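Local coordinates for ferredoxin NADP reductase (Plasmodium falciparum, PDB 3JQQ), which transfers electrons between ferredoxin and NADP(H) through a bound FAD in the apicoplast, and may serve the last step of isoprenoid precursor synthesis, at residues B[104-117]-B[183-195]. The protein carries 1 engineered substitution. Residues are numbered along the deposited sequence; the frame is centred on the assembly and turned at random.
With FAD (flavin-adenine dinucleotide), chain I.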
# COMPACT_ATOMS: atom_id res chain seq x y z
N SER B 104 4.58 -11.23 -8.10
CA SER B 104 4.41 -12.65 -7.89
C SER B 104 4.24 -13.37 -9.22
O SER B 104 3.52 -12.90 -10.11
CB SER B 104 3.23 -12.93 -6.96
OG SER B 104 3.46 -12.38 -5.68
N ILE B 105 4.92 -14.50 -9.35
CA ILE B 105 4.85 -15.31 -10.56
C ILE B 105 3.56 -16.12 -10.52
O ILE B 105 3.27 -16.77 -9.52
CB ILE B 105 6.07 -16.25 -10.66
CG1 ILE B 105 7.37 -15.44 -10.57
CG2 ILE B 105 6.03 -17.05 -11.95
CD1 ILE B 105 8.63 -16.29 -10.46
N SER B 106 2.78 -16.06 -11.59
CA SER B 106 1.48 -16.73 -11.61
C SER B 106 1.46 -17.98 -12.50
O SER B 106 0.40 -18.54 -12.78
CB SER B 106 0.38 -15.76 -12.04
OG SER B 106 0.72 -15.11 -13.25
N SER B 107 2.64 -18.42 -12.93
CA SER B 107 2.76 -19.64 -13.73
C SER B 107 3.36 -20.78 -12.92
O SER B 107 3.83 -20.58 -11.80
CB SER B 107 3.61 -19.37 -14.98
OG SER B 107 4.81 -18.69 -14.64
N SER B 108 3.34 -21.99 -13.49
CA SER B 108 3.97 -23.15 -12.87
C SER B 108 5.35 -23.41 -13.48
O SER B 108 5.61 -23.03 -14.62
CB SER B 108 3.08 -24.39 -13.02
OG SER B 108 3.46 -25.40 -12.10
N ASN B 109 6.23 -24.06 -12.71
CA ASN B 109 7.61 -24.34 -13.12
C ASN B 109 7.77 -25.01 -14.48
O ASN B 109 8.73 -24.76 -15.20
CB ASN B 109 8.29 -25.25 -12.09
CG ASN B 109 8.91 -24.49 -10.95
OD1 ASN B 109 9.97 -24.87 -10.45
ND2 ASN B 109 8.26 -23.42 -10.53
N ASN B 110 6.83 -25.90 -14.78
CA ASN B 110 6.90 -26.74 -15.97
C ASN B 110 6.57 -25.99 -17.26
O ASN B 110 6.78 -26.51 -18.35
CB ASN B 110 5.94 -27.92 -15.82
CG ASN B 110 4.55 -27.47 -15.42
OD1 ASN B 110 4.31 -27.10 -14.27
ND2 ASN B 110 3.62 -27.52 -16.37
N MET B 111 6.05 -24.78 -17.12
CA MET B 111 5.67 -23.99 -18.28
C MET B 111 6.90 -23.31 -18.88
O MET B 111 7.79 -22.86 -18.16
CB MET B 111 4.59 -22.97 -17.90
CG MET B 111 3.30 -23.63 -17.42
SD MET B 111 2.08 -22.49 -16.74
CE MET B 111 0.72 -23.61 -16.41
N GLU B 112 6.95 -23.25 -20.20
CA GLU B 112 8.09 -22.66 -20.89
C GLU B 112 8.27 -21.22 -20.43
O GLU B 112 9.33 -20.85 -19.93
CB GLU B 112 7.89 -22.73 -22.41
CG GLU B 112 9.16 -22.47 -23.22
CD GLU B 112 9.04 -22.94 -24.66
OE1 GLU B 112 9.73 -22.37 -25.53
OE2 GLU B 112 8.26 -23.89 -24.92
N ASN B 113 7.22 -20.42 -20.58
CA ASN B 113 7.23 -19.02 -20.15
C ASN B 113 6.71 -18.83 -18.74
O ASN B 113 6.06 -19.72 -18.19
CB ASN B 113 6.39 -18.18 -21.12
CG ASN B 113 6.92 -18.22 -22.54
OD1 ASN B 113 8.11 -18.07 -22.77
ND2 ASN B 113 6.02 -18.42 -23.49
N LEU B 114 7.00 -17.67 -18.15
CA LEU B 114 6.48 -17.34 -16.82
C LEU B 114 5.42 -16.22 -16.87
O LEU B 114 5.40 -15.42 -17.80
CB LEU B 114 7.62 -16.98 -15.85
CG LEU B 114 8.41 -15.69 -16.07
CD1 LEU B 114 7.65 -14.48 -15.56
CD2 LEU B 114 9.78 -15.78 -15.41
N SER B 115 4.55 -16.20 -15.86
CA SER B 115 3.45 -15.25 -15.80
C SER B 115 3.63 -14.24 -14.67
O SER B 115 4.29 -14.52 -13.67
CB SER B 115 2.12 -15.97 -15.58
OG SER B 115 1.97 -17.07 -16.45
N VAL B 116 3.02 -13.08 -14.83
CA VAL B 116 3.01 -12.03 -13.83
C VAL B 116 1.81 -11.14 -14.08
O VAL B 116 1.47 -10.87 -15.24
CB VAL B 116 4.31 -11.20 -13.88
CG1 VAL B 116 4.00 -9.72 -13.70
CG2 VAL B 116 5.31 -11.69 -12.84
N ALA B 117 1.13 -10.71 -13.02
CA ALA B 117 -0.00 -9.80 -13.15
C ALA B 117 0.29 -8.50 -12.43
O ALA B 117 0.52 -8.48 -11.22
CB ALA B 117 -1.27 -10.44 -12.61
N SER B 183 -2.20 -14.19 -7.28
CA SER B 183 -1.15 -14.67 -8.18
C SER B 183 -0.44 -15.97 -7.76
O SER B 183 -0.43 -16.93 -8.52
CB SER B 183 -0.13 -13.57 -8.47
OG SER B 183 -0.60 -12.70 -9.48
N PRO B 184 0.17 -15.99 -6.56
CA PRO B 184 0.86 -17.22 -6.17
C PRO B 184 -0.09 -18.40 -6.00
O PRO B 184 0.34 -19.55 -6.08
CB PRO B 184 1.51 -16.85 -4.83
CG PRO B 184 0.68 -15.73 -4.31
CD PRO B 184 0.24 -14.96 -5.52
N TYR B 185 -1.36 -18.12 -5.75
CA TYR B 185 -2.35 -19.18 -5.61
C TYR B 185 -2.68 -19.79 -6.97
O TYR B 185 -2.96 -20.98 -7.07
CB TYR B 185 -3.61 -18.67 -4.91
CG TYR B 185 -3.36 -18.10 -3.53
CD1 TYR B 185 -4.00 -16.94 -3.11
CD2 TYR B 185 -2.47 -18.71 -2.66
CE1 TYR B 185 -3.77 -16.41 -1.86
CE2 TYR B 185 -2.23 -18.19 -1.40
CZ TYR B 185 -2.89 -17.04 -1.00
OH TYR B 185 -2.66 -16.52 0.26
N ILE B 186 -2.65 -18.95 -8.00
CA ILE B 186 -2.81 -19.42 -9.37
C ILE B 186 -1.63 -20.33 -9.72
O ILE B 186 -1.80 -21.37 -10.35
CB ILE B 186 -2.87 -18.25 -10.37
CG1 ILE B 186 -4.07 -17.35 -10.06
CG2 ILE B 186 -2.94 -18.77 -11.80
CD1 ILE B 186 -5.39 -18.09 -9.92
N SER B 187 -0.44 -19.92 -9.30
CA SER B 187 0.77 -20.71 -9.51
C SER B 187 0.64 -22.06 -8.83
O SER B 187 0.88 -23.11 -9.44
CB SER B 187 1.99 -19.96 -8.97
OG SER B 187 3.17 -20.73 -9.11
N PHE B 188 0.25 -22.04 -7.56
CA PHE B 188 0.01 -23.27 -6.82
C PHE B 188 -0.96 -24.20 -7.55
O PHE B 188 -0.69 -25.38 -7.72
CB PHE B 188 -0.53 -22.96 -5.42
CG PHE B 188 0.44 -22.22 -4.53
CD1 PHE B 188 -0.00 -21.58 -3.39
CD2 PHE B 188 1.79 -22.17 -4.85
CE1 PHE B 188 0.88 -20.90 -2.57
CE2 PHE B 188 2.68 -21.48 -4.04
CZ PHE B 188 2.22 -20.85 -2.89
N LEU B 189 -2.10 -23.65 -7.96
CA LEU B 189 -3.15 -24.45 -8.59
C LEU B 189 -2.69 -25.08 -9.89
O LEU B 189 -3.04 -26.22 -10.21
CB LEU B 189 -4.41 -23.61 -8.83
CG LEU B 189 -5.20 -23.14 -7.61
CD1 LEU B 189 -6.30 -22.17 -8.03
CD2 LEU B 189 -5.79 -24.32 -6.85
N LYS B 190 -1.89 -24.33 -10.65
CA LYS B 190 -1.36 -24.83 -11.91
C LYS B 190 -0.43 -26.02 -11.68
O LYS B 190 -0.40 -26.95 -12.48
CB LYS B 190 -0.66 -23.72 -12.69
CG LYS B 190 -1.62 -22.72 -13.33
CD LYS B 190 -0.88 -21.53 -13.93
CE LYS B 190 -1.83 -20.59 -14.65
NZ LYS B 190 -1.12 -19.37 -15.12
N LYS B 191 0.32 -25.98 -10.58
CA LYS B 191 1.18 -27.11 -10.24
C LYS B 191 0.37 -28.30 -9.74
O LYS B 191 0.56 -29.43 -10.18
CB LYS B 191 2.24 -26.73 -9.20
CG LYS B 191 3.03 -27.93 -8.70
CD LYS B 191 4.02 -27.55 -7.61
CE LYS B 191 4.63 -28.78 -6.95
NZ LYS B 191 5.37 -29.63 -7.93
N LEU B 192 -0.54 -28.04 -8.81
CA LEU B 192 -1.31 -29.10 -8.16
C LEU B 192 -2.25 -29.83 -9.13
O LEU B 192 -2.33 -31.06 -9.11
CB LEU B 192 -2.11 -28.54 -6.98
CG LEU B 192 -1.32 -27.86 -5.85
CD1 LEU B 192 -2.25 -27.02 -4.98
CD2 LEU B 192 -0.58 -28.88 -5.00
N PHE B 193 -2.95 -29.07 -9.96
CA PHE B 193 -3.94 -29.65 -10.87
C PHE B 193 -3.38 -29.91 -12.27
O PHE B 193 -4.13 -30.22 -13.19
CB PHE B 193 -5.18 -28.75 -10.96
CG PHE B 193 -5.96 -28.67 -9.67
CD1 PHE B 193 -6.44 -29.81 -9.06
CD2 PHE B 193 -6.22 -27.44 -9.09
CE1 PHE B 193 -7.16 -29.73 -7.88
CE2 PHE B 193 -6.94 -27.35 -7.91
CZ PHE B 193 -7.41 -28.50 -7.31
N ALA B 194 -2.06 -29.79 -12.41
CA ALA B 194 -1.38 -30.09 -13.68
C ALA B 194 -1.89 -29.25 -14.86
O ALA B 194 -1.94 -29.73 -15.99
CB ALA B 194 -1.48 -31.57 -14.00
N TYR B 195 -2.24 -27.99 -14.58
CA TYR B 195 -2.79 -27.10 -15.59
C TYR B 195 -1.98 -27.04 -16.88
O TYR B 195 -0.77 -26.86 -16.86
CB TYR B 195 -2.95 -25.68 -15.05
CG TYR B 195 -3.75 -24.77 -15.94
CD1 TYR B 195 -5.13 -24.71 -15.83
CD2 TYR B 195 -3.13 -23.98 -16.91
CE1 TYR B 195 -5.88 -23.88 -16.65
CE2 TYR B 195 -3.88 -23.15 -17.73
CZ TYR B 195 -5.25 -23.11 -17.59
OH TYR B 195 -6.01 -22.28 -18.40
PA FAD I . 5.72 3.56 -7.25
O1A FAD I . 6.79 2.80 -6.50
O2A FAD I . 6.34 4.51 -8.25
O5B FAD I . 4.76 4.34 -6.22
C5B FAD I . 3.97 3.62 -5.29
C4B FAD I . 2.55 4.19 -5.23
O4B FAD I . 2.59 5.58 -4.97
C3B FAD I . 1.82 4.01 -6.55
O3B FAD I . 0.47 3.74 -6.27
C2B FAD I . 1.94 5.36 -7.22
O2B FAD I . 0.80 5.64 -8.00
C1B FAD I . 2.06 6.32 -6.05
N9A FAD I . 2.95 7.46 -6.35
C8A FAD I . 4.24 7.40 -6.81
N7A FAD I . 4.71 8.67 -6.94
C5A FAD I . 3.73 9.53 -6.57
C6A FAD I . 3.68 10.91 -6.52
N6A FAD I . 4.70 11.64 -6.96
N1A FAD I . 2.52 11.53 -6.09
C2A FAD I . 1.43 10.76 -5.72
N3A FAD I . 1.49 9.39 -5.78
C4A FAD I . 2.63 8.78 -6.20
N1 FAD I . 2.19 -5.71 -7.49
C2 FAD I . 1.47 -6.21 -8.55
O2 FAD I . 0.88 -5.43 -9.30
N3 FAD I . 1.41 -7.57 -8.78
C4 FAD I . 2.07 -8.44 -7.94
O4 FAD I . 2.02 -9.66 -8.14
C4X FAD I . 2.80 -7.95 -6.86
N5 FAD I . 3.46 -8.81 -6.02
C5X FAD I . 4.17 -8.30 -4.96
C6 FAD I . 4.84 -9.18 -4.11
C7 FAD I . 5.57 -8.69 -3.04
C7M FAD I . 6.28 -9.64 -2.12
C8 FAD I . 5.62 -7.31 -2.82
C8M FAD I . 6.40 -6.75 -1.66
C9 FAD I . 4.96 -6.44 -3.67
C9A FAD I . 4.23 -6.93 -4.74
N10 FAD I . 3.57 -6.05 -5.59
C10 FAD I . 2.85 -6.57 -6.64
C1' FAD I . 3.76 -4.55 -5.48
C2' FAD I . 4.70 -4.00 -6.57
O2' FAD I . 6.00 -4.48 -6.33
C3' FAD I . 4.81 -2.47 -6.65
O3' FAD I . 4.90 -1.90 -5.37
C4' FAD I . 3.69 -1.81 -7.45
O4' FAD I . 3.77 -2.22 -8.79
C5' FAD I . 3.83 -0.29 -7.41
O5' FAD I . 5.07 0.03 -7.99
P FAD I . 5.27 1.34 -8.90
O1P FAD I . 6.74 1.55 -9.18
O2P FAD I . 4.48 1.26 -10.19
O3P FAD I . 4.71 2.54 -7.98
O HOH W 1 1.52 -11.14 -10.12
O HOH W 2 0.97 -27.39 -15.14
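K190 and S106 meet where helix 183-192 lies against the loop that follows FAD-binding strand 101-104. The lysine chain is extended beyond CG and reaches toward the loop. Its NZ donates to the backbone O of S106 at 2.9 Å, tilted 32° from the carbonyl plane. CD of K190 also lies against this oxygen, and CG2 of I186 touches it too. CA and CB of S106 lie against the backbone O of S183, with CA at 3.6 Å. The hydroxyl of S106 is hydrogen-bonded to Y225.

S183 packs its CB on CB of S104 at 3.7 Å. OG of S183, set beside the backbone N (chi1 -82°), lies 2.7 Å from water 1. The same water lies within hydrogen-bonding distance of O of S104 and of O4 of the FAD, and accepts from N of A117. The start of the helix is thus linked by water to the flavin. S104 N and A117 O bind the flavin directly, at O4 and N3.

One turn on from S183, S187 OG donates to O of S107 at 2.8 Å, from above the carbonyl plane. M111 crosses K190 at about a right angle. Its CE sits 3.6 Å from CD of K190 and meets the edge of the Y195 ring at CD2. Water 2 joins N110 ND2 to the backbone O atoms of K190 and Y195.

The contact joins the two domains of this reductase family. The loop joins strands 101-104 and 114-123 of the antiparallel FAD-binding sheet; L114 and V116 on the latter pair with strand 35-41. The helix packs through L189 and L192 on strand 211-217, and through P184 and Y185 on strand 280-285, of the parallel NADP-domain sheet.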